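Local coordinates for agmatine N-acetyltransferase (Drosophila melanogaster, PDB 7CIW), which catalyses transfer of an acetyl group from acetyl-CoA to the amine of agmatine, and probably acylates arylalkylamines such as dopamine and serotonin as well, at residues Leu26-Tyr31 / Asp49-Leu53; Glu33-Thr37 / Cys166-Tyr170; Phe52-Asn56 / Val128-Gly132. The protein carries 1 engineered substitution. The contacts are given in a common frame with arbitrary orientation. Residue numbers count along the deposited sequence, not the author numbering.

Contact 1: residues Leu26-Tyr31 / Asp49-Leu53; sequences LLAHYY and DKEFL. With G0R (N-(4-carbamimidamidobutyl)ethanamide), chain C; COA (coenzyme A), chain B.
Residues 26-31 run through the last turn of helix 19-30 into the loop after it, with a wider pi-type turn at 26-30: L26 O accepts from both Y30 N (3.0 Å) and Y31 N (2.8 Å). Residues 49-53 are regular alpha helix, with L53 N bonded to D49 O at 3.2 Å. The two short axes run almost perpendicular, at 93°, and come no closer than 13.1 Å; the nearest CA pair, L26 and K50, is 9.0 Å apart. Y31 (chi1 m) crosses the gap, donating from OH to D49 OD1 at 2.9 Å, with D49 in the t rotamer. L53 CD1 lies beside it, 3.2 Å from Y31 OH, 3.9 Å from L26 CD1 and 4.3 Å from Y30 CE2, while L27 CD2 meets K50 CD at 4.1 Å. Y30 (chi1 t) turns to the acetylagmatine G0R, its OH donating to the amide oxygen O3 at 2.7 Å. D49 takes the other end of that ligand: guanidinium N11 donates to OD1 at 2.5 Å and N12 to OD2 at 3.1 Å. The carboxylate of D49 thus binds the guanidinium through both oxygens, while OD1 also accepts from the Y31 hydroxyl.

Contact 2: residues Glu33-Thr37 / Cys166-Tyr170; sequences EEPLT and CTSVY. With COA (coenzyme A), chain B; G0R (N-(4-carbamimidamidobutyl)ethanamide), chain C.
Each segment is a loop entering a helix: residues 33-37 lead into helix 35-38, and residues 166-170 leave the end of strand 161-166 at C166 and enter helix 169-177. Their backbones come closest at P35 and T167, CA to CA 6.0 Å. E34, at phi/psi -62/127° in the polyproline II region, is the N-cap of its helix. Its side chain (chi1 t, chi2 m) folds back so that OE2 accepts from L36 N at 2.9 Å and OE1 from T37 N at 2.8 Å. T37, with chi1 at -42°, adds OG1 to OE1 at 2.6 Å. The same carboxylate crosses to the other segment, OE2 receiving T167 OG1 at 2.7 Å; the p rotamer of T167 aims its hydroxyl at that oxygen. P35 wedges in alongside, CG 3.3 Å from T167 O and 3.9 Å from S168 CB, and L36 (m, t) lays CG 3.7 Å from T167 CG2. S168 (chi1 t) is the second N-cap, through a weak bond from Y170 N to OG at 3.2 Å. Y170 (chi1 m) turns a ring face to the adenine, CE2 3.4 Å from COA N1A. Both ligands line this junction: T167 OG1 is 3.5 Å from COA C2P and 3.6 Å from G0R C5, C166 CA is 3.7 Å from the thiol S1P, and G0R N12 donates weakly to T37 OG1 at 3.2 Å. G0R N4, now an amide, would be the substrate's attacking amine. Thiol and product acetamide meet at the GNAT acyl-transfer site, beside the C-terminal end of strand 161-166, with CoA between parallel strands 125-133 and 161-166.

Contact 3: residues Phe52-Asn56 / Val128-Gly132; sequences FLLSN and VHALG. With G0R (N-(4-carbamimidamidobutyl)ethanamide), chain C; COA (coenzyme A), chain B.
Helix 47-54 here packs against the bulged central strand of the GNAT fold: in residues 128-132 of strand 125-133, H129 and A130 both face V76 of the neighbouring antiparallel strand, a classic beta bulge, with H129 at phi/psi -87/-25°. L53 and H129 are the closest CA pair, 7.1 Å apart. F52 (chi1 t) leads off, pointing its ring edge at the face of H129 (chi1 m) in a T-shaped pair: centroids 4.7 Å apart, planes at 83°, CZ to CE1 3.4 Å. L53 (m, t) comes next and covers the bulge, with CD2 3.9 Å from H129 CB and CD1 4.0 Å from A130 CB. Further on, S55 OG (chi1 p) donates to F52 O at 2.6 Å, and N56 returns to L53 O twice, from N at 3.1 Å and from ND2 at 3.2 Å. That places N56 OD1 3.7 Å from H129 CD2. No hydrogen bond joins the two segments. Beyond the bulge the strand serves both ligands: L131 N makes a weak bond to G0R O3 at 3.3 Å, and L131 O accepts from the pantetheine amide nitrogen, COA N4P, at 2.7 Å.

All three contacts border the same reaction site, and each touches both acetylagmatine and CoA. Contacts 1 and 3 lie closest together, with centres about 8 Å apart: they share F52 and L53 on helix 47-54, and Y30 of contact 1 packs on strand 125-133, its CZ 3.5 Å from A130 CB and its CD1 3.3 Å from L131 O. Contact 2 stands about 13 Å from contact 1, centre to centre, and joins it where Y31 O meets T37 CB at 3.3 Å. Contacts 2 and 3 do not touch; their nearest atoms are about 6 Å apart. Near the guanidinium, D49 and T37 come from contacts 1 and 2, while Y30 and L131 of contacts 1 and 3 converge on the acetyl oxygen.

Contact 1: residues Leu26-Tyr31 / Asp49-Leu53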
# COMPACT_ATOMS: atom_id res chain seq x y z
N LEU A 26 0.20 -10.31 6.98
CA LEU A 26 -0.70 -9.59 6.07
C LEU A 26 -2.05 -10.28 5.97
O LEU A 26 -3.09 -9.62 5.95
CB LEU A 26 -0.06 -9.45 4.69
CG LEU A 26 1.20 -8.58 4.60
CD1 LEU A 26 1.78 -8.64 3.19
CD2 LEU A 26 0.89 -7.14 4.99
N LEU A 27 -2.06 -11.61 5.89
CA LEU A 27 -3.33 -12.32 5.80
C LEU A 27 -4.14 -12.22 7.08
O LEU A 27 -5.38 -12.31 7.04
CB LEU A 27 -3.09 -13.79 5.44
CG LEU A 27 -2.56 -13.94 4.02
CD1 LEU A 27 -1.98 -15.33 3.78
CD2 LEU A 27 -3.68 -13.64 3.01
N ALA A 28 -3.49 -12.03 8.22
CA ALA A 28 -4.21 -11.96 9.49
C ALA A 28 -4.75 -10.57 9.80
O ALA A 28 -5.87 -10.46 10.32
CB ALA A 28 -3.29 -12.41 10.63
N HIS A 29 -3.99 -9.51 9.51
CA HIS A 29 -4.30 -8.19 10.04
C HIS A 29 -4.27 -7.07 9.02
O HIS A 29 -4.58 -5.93 9.37
CB HIS A 29 -3.33 -7.85 11.18
CG HIS A 29 -3.45 -8.78 12.35
ND1 HIS A 29 -4.66 -9.03 12.98
CD2 HIS A 29 -2.53 -9.53 13.00
CE1 HIS A 29 -4.47 -9.89 13.96
NE2 HIS A 29 -3.18 -10.20 14.00
N TYR A 30 -3.90 -7.35 7.77
CA TYR A 30 -3.96 -6.35 6.72
C TYR A 30 -5.11 -6.64 5.77
O TYR A 30 -6.06 -5.85 5.67
CB TYR A 30 -2.63 -6.30 5.95
CG TYR A 30 -2.69 -5.44 4.71
CD1 TYR A 30 -2.70 -4.04 4.82
CD2 TYR A 30 -2.72 -6.00 3.44
CE1 TYR A 30 -2.76 -3.24 3.69
CE2 TYR A 30 -2.78 -5.21 2.30
CZ TYR A 30 -2.80 -3.83 2.44
OH TYR A 30 -2.85 -3.04 1.31
N TYR A 31 -5.04 -7.77 5.08
CA TYR A 31 -6.03 -8.08 4.05
C TYR A 31 -7.48 -8.14 4.54
O TYR A 31 -8.36 -7.67 3.80
CB TYR A 31 -5.65 -9.41 3.40
CG TYR A 31 -4.59 -9.36 2.33
CD1 TYR A 31 -4.80 -8.68 1.13
CD2 TYR A 31 -3.39 -10.05 2.49
CE1 TYR A 31 -3.84 -8.68 0.12
CE2 TYR A 31 -2.43 -10.06 1.49
CZ TYR A 31 -2.66 -9.38 0.31
OH TYR A 31 -1.71 -9.40 -0.69
N ASP A 49 -2.20 -11.48 -6.24
CA ASP A 49 -2.22 -10.35 -5.31
C ASP A 49 -1.10 -10.48 -4.28
O ASP A 49 -0.25 -9.59 -4.14
CB ASP A 49 -3.60 -10.32 -4.64
CG ASP A 49 -3.83 -9.11 -3.72
OD1 ASP A 49 -2.86 -8.52 -3.20
OD2 ASP A 49 -5.02 -8.78 -3.50
N LYS A 50 -1.08 -11.61 -3.57
CA LYS A 50 -0.02 -11.87 -2.59
C LYS A 50 1.35 -11.83 -3.25
O LYS A 50 2.30 -11.28 -2.68
CB LYS A 50 -0.26 -13.24 -1.94
CG LYS A 50 -1.63 -13.34 -1.26
CD LYS A 50 -1.84 -14.68 -0.54
CE LYS A 50 -2.06 -15.81 -1.52
NZ LYS A 50 -2.34 -17.11 -0.82
N GLU A 51 1.48 -12.44 -4.43
CA GLU A 51 2.77 -12.49 -5.10
C GLU A 51 3.27 -11.09 -5.46
O GLU A 51 4.47 -10.81 -5.36
CB GLU A 51 2.67 -13.37 -6.35
CG GLU A 51 2.64 -14.85 -6.03
CD GLU A 51 2.55 -15.71 -7.28
OE1 GLU A 51 3.06 -15.27 -8.34
OE2 GLU A 51 1.97 -16.81 -7.20
N PHE A 52 2.37 -10.20 -5.87
CA PHE A 52 2.80 -8.85 -6.19
C PHE A 52 3.36 -8.14 -4.97
O PHE A 52 4.41 -7.49 -5.04
CB PHE A 52 1.67 -8.02 -6.78
CG PHE A 52 2.02 -6.56 -6.83
CD1 PHE A 52 3.06 -6.13 -7.64
CD2 PHE A 52 1.39 -5.65 -6.01
CE1 PHE A 52 3.43 -4.80 -7.68
CE2 PHE A 52 1.76 -4.30 -6.04
CZ PHE A 52 2.78 -3.89 -6.88
N LEU A 53 2.66 -8.23 -3.84
CA LEU A 53 3.20 -7.62 -2.63
C LEU A 53 4.59 -8.15 -2.34
O LEU A 53 5.53 -7.38 -2.09
CB LEU A 53 2.26 -7.85 -1.44
CG LEU A 53 0.99 -7.00 -1.44
CD1 LEU A 53 0.32 -7.04 -0.07
CD2 LEU A 53 1.31 -5.56 -1.85
C10 G0R C . -3.92 -5.29 -2.54
N12 G0R C . -5.15 -5.98 -2.18
C1 G0R C . -1.04 1.46 1.73
C2 G0R C . -2.16 0.51 1.34
C5 G0R C . -4.01 -0.11 -0.26
C6 G0R C . -3.58 -1.00 -1.44
C7 G0R C . -4.74 -1.80 -2.03
C8 G0R C . -4.79 -3.28 -1.66
N4 G0R C . -2.94 0.77 0.15
N9 G0R C . -3.76 -4.06 -2.31
N11 G0R C . -2.85 -6.01 -3.18
O3 G0R C . -2.38 -0.45 2.01
N1A COA B . -10.20 1.02 13.00
C2A COA B . -10.65 1.85 13.99
N3A COA B . -9.82 2.81 14.52
C4A COA B . -8.56 2.94 14.08
C5A COA B . -8.12 2.11 13.11
C6A COA B . -8.96 1.16 12.58
N6A COA B . -8.94 0.06 11.53
N7A COA B . -6.83 2.41 12.82
C8A COA B . -6.45 3.42 13.60
N9A COA B . -7.51 3.75 14.36
C1B COA B . -7.71 4.64 15.35
C2B COA B . -6.71 4.29 16.48
O2B COA B . -7.20 3.21 17.36
C3B COA B . -6.46 5.45 17.10
O3B COA B . -7.53 5.93 17.96
P3B COA B . -7.63 5.61 19.59
O7A COA B . -6.24 5.48 20.18
O8A COA B . -8.46 6.70 20.27
O9A COA B . -8.36 4.28 19.69
C4B COA B . -6.46 6.55 15.90
O4B COA B . -7.23 6.06 14.93
C5B COA B . -5.06 6.86 15.42
O5B COA B . -4.35 5.63 15.32
P1A COA B . -2.99 5.50 14.36
O1A COA B . -2.82 6.66 13.37
O2A COA B . -1.77 5.31 15.25
O3A COA B . -3.27 4.16 13.46
P2A COA B . -2.25 2.89 13.24
O4A COA B . -2.09 2.12 14.52
O5A COA B . -0.95 3.37 12.65
O6A COA B . -3.13 2.00 12.17
CBP COA B . -3.63 1.44 9.98
CCP COA B . -3.47 2.58 10.95
CDP COA B . -2.21 0.83 9.71
CEP COA B . -4.24 1.95 8.66
CAP COA B . -4.59 0.42 10.60
OAP COA B . -5.87 1.00 10.67
C9P COA B . -4.72 -0.89 9.80
O9P COA B . -3.89 -1.75 9.84
N8P COA B . -5.92 -1.10 9.02
C7P COA B . -6.16 -2.35 8.28
C6P COA B . -5.36 -2.47 6.91
C5P COA B . -5.59 -1.18 6.16
O5P COA B . -6.70 -0.77 5.93
N4P COA B . -4.36 -0.46 5.73
C3P COA B . -4.36 0.82 5.05
C2P COA B . -4.94 0.75 3.64
S1P COA B . -4.56 2.42 3.03

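Contact 2: residues Glu33-Thr37 / Cys166-Tyr170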
# COMPACT_ATOMS: atom_id res chain seq x y z
N GLU A 33 -9.16 -6.37 6.57
CA GLU A 33 -9.73 -5.04 6.81
C GLU A 33 -9.36 -4.01 5.76
O GLU A 33 -9.98 -2.93 5.74
CB GLU A 33 -9.31 -4.53 8.19
CG GLU A 33 -9.67 -5.46 9.33
CD GLU A 33 -8.98 -5.09 10.62
OE1 GLU A 33 -9.34 -4.05 11.21
OE2 GLU A 33 -8.06 -5.83 11.03
N GLU A 34 -8.40 -4.29 4.89
CA GLU A 34 -8.07 -3.34 3.83
C GLU A 34 -9.29 -3.15 2.93
O GLU A 34 -9.87 -4.14 2.46
CB GLU A 34 -6.87 -3.84 3.04
CG GLU A 34 -6.29 -2.79 2.11
CD GLU A 34 -7.08 -2.69 0.83
OE1 GLU A 34 -7.36 -3.75 0.24
OE2 GLU A 34 -7.44 -1.56 0.43
N PRO A 35 -9.73 -1.91 2.69
CA PRO A 35 -11.03 -1.72 2.01
C PRO A 35 -11.17 -2.36 0.63
O PRO A 35 -12.25 -2.89 0.35
CB PRO A 35 -11.14 -0.19 1.95
CG PRO A 35 -10.46 0.26 3.21
CD PRO A 35 -9.26 -0.67 3.35
N LEU A 36 -10.16 -2.32 -0.25
CA LEU A 36 -10.36 -2.99 -1.55
C LEU A 36 -10.50 -4.49 -1.39
O LEU A 36 -11.32 -5.12 -2.07
CB LEU A 36 -9.21 -2.70 -2.51
CG LEU A 36 -8.86 -1.24 -2.75
CD1 LEU A 36 -7.88 -1.14 -3.93
CD2 LEU A 36 -10.13 -0.43 -3.00
N THR A 37 -9.69 -5.09 -0.51
CA THR A 37 -9.77 -6.52 -0.27
C THR A 37 -11.08 -6.89 0.42
O THR A 37 -11.70 -7.90 0.07
CB THR A 37 -8.57 -6.96 0.57
OG1 THR A 37 -7.39 -6.31 0.07
CG2 THR A 37 -8.36 -8.47 0.49
N CYS A 166 -4.41 5.81 -0.10
CA CYS A 166 -5.12 5.54 1.15
C CYS A 166 -6.55 5.13 0.83
O CYS A 166 -7.46 5.95 0.71
CB CYS A 166 -5.06 6.76 2.06
SG CYS A 166 -3.38 7.17 2.60
N THR A 167 -6.73 3.82 0.66
CA THR A 167 -8.05 3.25 0.51
C THR A 167 -8.85 3.32 1.81
O THR A 167 -10.08 3.26 1.78
CB THR A 167 -7.92 1.81 0.03
OG1 THR A 167 -7.15 1.07 0.98
CG2 THR A 167 -7.20 1.77 -1.32
N SER A 168 -8.16 3.48 2.93
CA SER A 168 -8.74 3.54 4.26
C SER A 168 -8.61 4.96 4.82
O SER A 168 -7.54 5.57 4.70
CB SER A 168 -8.03 2.55 5.19
OG SER A 168 -8.24 2.86 6.55
N VAL A 169 -9.68 5.48 5.43
CA VAL A 169 -9.61 6.82 6.00
C VAL A 169 -8.66 6.89 7.17
O VAL A 169 -8.14 7.97 7.47
CB VAL A 169 -11.00 7.33 6.45
CG1 VAL A 169 -12.00 7.27 5.31
CG2 VAL A 169 -11.49 6.55 7.66
N TYR A 170 -8.41 5.78 7.86
CA TYR A 170 -7.42 5.81 8.94
C TYR A 170 -6.02 6.03 8.40
O TYR A 170 -5.19 6.70 9.03
CB TYR A 170 -7.50 4.52 9.75
CG TYR A 170 -8.90 4.24 10.23
CD1 TYR A 170 -9.55 5.14 11.05
CD2 TYR A 170 -9.57 3.09 9.84
CE1 TYR A 170 -10.83 4.92 11.48
CE2 TYR A 170 -10.87 2.86 10.27
CZ TYR A 170 -11.49 3.78 11.09
OH TYR A 170 -12.77 3.56 11.53
N1A COA B . -10.20 1.02 13.00
C2A COA B . -10.65 1.85 13.99
N3A COA B . -9.82 2.81 14.52
C4A COA B . -8.56 2.94 14.08
C5A COA B . -8.12 2.11 13.11
C6A COA B . -8.96 1.16 12.58
N6A COA B . -8.94 0.06 11.53
N7A COA B . -6.83 2.41 12.82
C8A COA B . -6.45 3.42 13.60
N9A COA B . -7.51 3.75 14.36
C1B COA B . -7.71 4.64 15.35
C2B COA B . -6.71 4.29 16.48
O2B COA B . -7.20 3.21 17.36
C3B COA B . -6.46 5.45 17.10
O3B COA B . -7.53 5.93 17.96
P3B COA B . -7.63 5.61 19.59
O7A COA B . -6.24 5.48 20.18
O8A COA B . -8.46 6.70 20.27
O9A COA B . -8.36 4.28 19.69
C4B COA B . -6.46 6.55 15.90
O4B COA B . -7.23 6.06 14.93
C5B COA B . -5.06 6.86 15.42
O5B COA B . -4.35 5.63 15.32
P1A COA B . -2.99 5.50 14.36
O1A COA B . -2.82 6.66 13.37
O2A COA B . -1.77 5.31 15.25
O3A COA B . -3.27 4.16 13.46
P2A COA B . -2.25 2.89 13.24
O4A COA B . -2.09 2.12 14.52
O5A COA B . -0.95 3.37 12.65
O6A COA B . -3.13 2.00 12.17
CBP COA B . -3.63 1.44 9.98
CCP COA B . -3.47 2.58 10.95
CDP COA B . -2.21 0.83 9.71
CEP COA B . -4.24 1.95 8.66
CAP COA B . -4.59 0.42 10.60
OAP COA B . -5.87 1.00 10.67
C9P COA B . -4.72 -0.89 9.80
O9P COA B . -3.89 -1.75 9.84
N8P COA B . -5.92 -1.10 9.02
C7P COA B . -6.16 -2.35 8.28
C6P COA B . -5.36 -2.47 6.91
C5P COA B . -5.59 -1.18 6.16
O5P COA B . -6.70 -0.77 5.93
N4P COA B . -4.36 -0.46 5.73
C3P COA B . -4.36 0.82 5.05
C2P COA B . -4.94 0.75 3.64
S1P COA B . -4.56 2.42 3.03
C10 G0R C . -3.92 -5.29 -2.54
N12 G0R C . -5.15 -5.98 -2.18
C1 G0R C . -1.04 1.46 1.73
C2 G0R C . -2.16 0.51 1.34
C5 G0R C . -4.01 -0.11 -0.26
C6 G0R C . -3.58 -1.00 -1.44
C7 G0R C . -4.74 -1.80 -2.03
C8 G0R C . -4.79 -3.28 -1.66
N4 G0R C . -2.94 0.77 0.15
N9 G0R C . -3.76 -4.06 -2.31
N11 G0R C . -2.85 -6.01 -3.18
O3 G0R C . -2.38 -0.45 2.01

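Contact 3: residues Phe52-Asn56 / Val128-Gly132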
# COMPACT_ATOMS: atom_id res chain seq x y z
N PHE A 52 2.37 -10.20 -5.87
CA PHE A 52 2.80 -8.85 -6.19
C PHE A 52 3.36 -8.14 -4.97
O PHE A 52 4.41 -7.49 -5.04
CB PHE A 52 1.67 -8.02 -6.78
CG PHE A 52 2.02 -6.56 -6.83
CD1 PHE A 52 3.06 -6.13 -7.64
CD2 PHE A 52 1.39 -5.65 -6.01
CE1 PHE A 52 3.43 -4.80 -7.68
CE2 PHE A 52 1.76 -4.30 -6.04
CZ PHE A 52 2.78 -3.89 -6.88
N LEU A 53 2.66 -8.23 -3.84
CA LEU A 53 3.20 -7.62 -2.63
C LEU A 53 4.59 -8.15 -2.34
O LEU A 53 5.53 -7.38 -2.09
CB LEU A 53 2.26 -7.85 -1.44
CG LEU A 53 0.99 -7.00 -1.44
CD1 LEU A 53 0.32 -7.04 -0.07
CD2 LEU A 53 1.31 -5.56 -1.85
N LEU A 54 4.76 -9.47 -2.40
CA LEU A 54 6.05 -10.05 -2.07
C LEU A 54 7.11 -9.74 -3.11
O LEU A 54 8.30 -9.79 -2.80
CB LEU A 54 5.90 -11.57 -1.89
CG LEU A 54 5.06 -11.97 -0.67
CD1 LEU A 54 5.02 -13.50 -0.56
CD2 LEU A 54 5.59 -11.33 0.63
N SER A 55 6.71 -9.39 -4.34
CA SER A 55 7.68 -9.01 -5.36
C SER A 55 8.43 -7.73 -5.00
O SER A 55 9.41 -7.40 -5.67
CB SER A 55 6.99 -8.85 -6.71
OG SER A 55 6.25 -7.64 -6.80
N ASN A 56 7.99 -7.00 -3.98
CA ASN A 56 8.69 -5.81 -3.55
C ASN A 56 9.78 -6.08 -2.54
O ASN A 56 10.61 -5.20 -2.30
CB ASN A 56 7.69 -4.80 -2.97
CG ASN A 56 6.73 -4.31 -3.99
OD1 ASN A 56 7.07 -3.50 -4.85
ND2 ASN A 56 5.51 -4.83 -3.94
N VAL A 128 3.99 3.25 -1.67
CA VAL A 128 3.64 2.35 -0.57
C VAL A 128 2.44 1.51 -1.00
O VAL A 128 1.33 2.04 -1.17
CB VAL A 128 3.36 3.13 0.72
CG1 VAL A 128 2.87 2.18 1.82
CG2 VAL A 128 4.61 3.88 1.15
N HIS A 129 2.66 0.20 -1.19
CA HIS A 129 1.64 -0.72 -1.65
C HIS A 129 0.79 -1.32 -0.54
O HIS A 129 -0.35 -1.73 -0.80
CB HIS A 129 2.28 -1.86 -2.46
CG HIS A 129 2.88 -1.42 -3.75
ND1 HIS A 129 2.12 -0.98 -4.81
CD2 HIS A 129 4.18 -1.32 -4.14
CE1 HIS A 129 2.92 -0.64 -5.81
NE2 HIS A 129 4.17 -0.83 -5.43
N ALA A 130 1.30 -1.38 0.69
CA ALA A 130 0.52 -1.96 1.77
C ALA A 130 1.04 -1.46 3.11
O ALA A 130 2.25 -1.28 3.27
CB ALA A 130 0.58 -3.49 1.73
N LEU A 131 0.12 -1.19 4.03
CA LEU A 131 0.45 -0.78 5.40
C LEU A 131 -0.58 -1.40 6.33
O LEU A 131 -1.77 -1.18 6.14
CB LEU A 131 0.42 0.75 5.52
CG LEU A 131 0.79 1.27 6.90
CD1 LEU A 131 2.27 1.07 7.16
CD2 LEU A 131 0.40 2.74 7.00
N GLY A 132 -0.12 -2.16 7.33
CA GLY A 132 -1.04 -2.77 8.28
C GLY A 132 -0.42 -2.86 9.66
O GLY A 132 0.80 -3.01 9.79
C10 G0R C . -3.92 -5.29 -2.54
N12 G0R C . -5.15 -5.98 -2.18
C1 G0R C . -1.04 1.46 1.73
C2 G0R C . -2.16 0.51 1.34
C5 G0R C . -4.01 -0.11 -0.26
C6 G0R C . -3.58 -1.00 -1.44
C7 G0R C . -4.74 -1.80 -2.03
C8 G0R C . -4.79 -3.28 -1.66
N4 G0R C . -2.94 0.77 0.15
N9 G0R C . -3.76 -4.06 -2.31
N11 G0R C . -2.85 -6.01 -3.18
O3 G0R C . -2.38 -0.45 2.01
N1A COA B . -10.20 1.02 13.00
C2A COA B . -10.65 1.85 13.99
N3A COA B . -9.82 2.81 14.52
C4A COA B . -8.56 2.94 14.08
C5A COA B . -8.12 2.11 13.11
C6A COA B . -8.96 1.16 12.58
N6A COA B . -8.94 0.06 11.53
N7A COA B . -6.83 2.41 12.82
C8A COA B . -6.45 3.42 13.60
N9A COA B . -7.51 3.75 14.36
C1B COA B . -7.71 4.64 15.35
C2B COA B . -6.71 4.29 16.48
O2B COA B . -7.20 3.21 17.36
C3B COA B . -6.46 5.45 17.10
O3B COA B . -7.53 5.93 17.96
P3B COA B . -7.63 5.61 19.59
O7A COA B . -6.24 5.48 20.18
O8A COA B . -8.46 6.70 20.27
O9A COA B . -8.36 4.28 19.69
C4B COA B . -6.46 6.55 15.90
O4B COA B . -7.23 6.06 14.93
C5B COA B . -5.06 6.86 15.42
O5B COA B . -4.35 5.63 15.32
P1A COA B . -2.99 5.50 14.36
O1A COA B . -2.82 6.66 13.37
O2A COA B . -1.77 5.31 15.25
O3A COA B . -3.27 4.16 13.46
P2A COA B . -2.25 2.89 13.24
O4A COA B . -2.09 2.12 14.52
O5A COA B . -0.95 3.37 12.65
O6A COA B . -3.13 2.00 12.17
CBP COA B . -3.63 1.44 9.98
CCP COA B . -3.47 2.58 10.95
CDP COA B . -2.21 0.83 9.71
CEP COA B . -4.24 1.95 8.66
CAP COA B . -4.59 0.42 10.60
OAP COA B . -5.87 1.00 10.67
C9P COA B . -4.72 -0.89 9.80
O9P COA B . -3.89 -1.75 9.84
N8P COA B . -5.92 -1.10 9.02
C7P COA B . -6.16 -2.35 8.28
C6P COA B . -5.36 -2.47 6.91
C5P COA B . -5.59 -1.18 6.16
O5P COA B . -6.70 -0.77 5.93
N4P COA B . -4.36 -0.46 5.73
C3P COA B . -4.36 0.82 5.05
C2P COA B . -4.94 0.75 3.64
S1P COA B . -4.56 2.42 3.03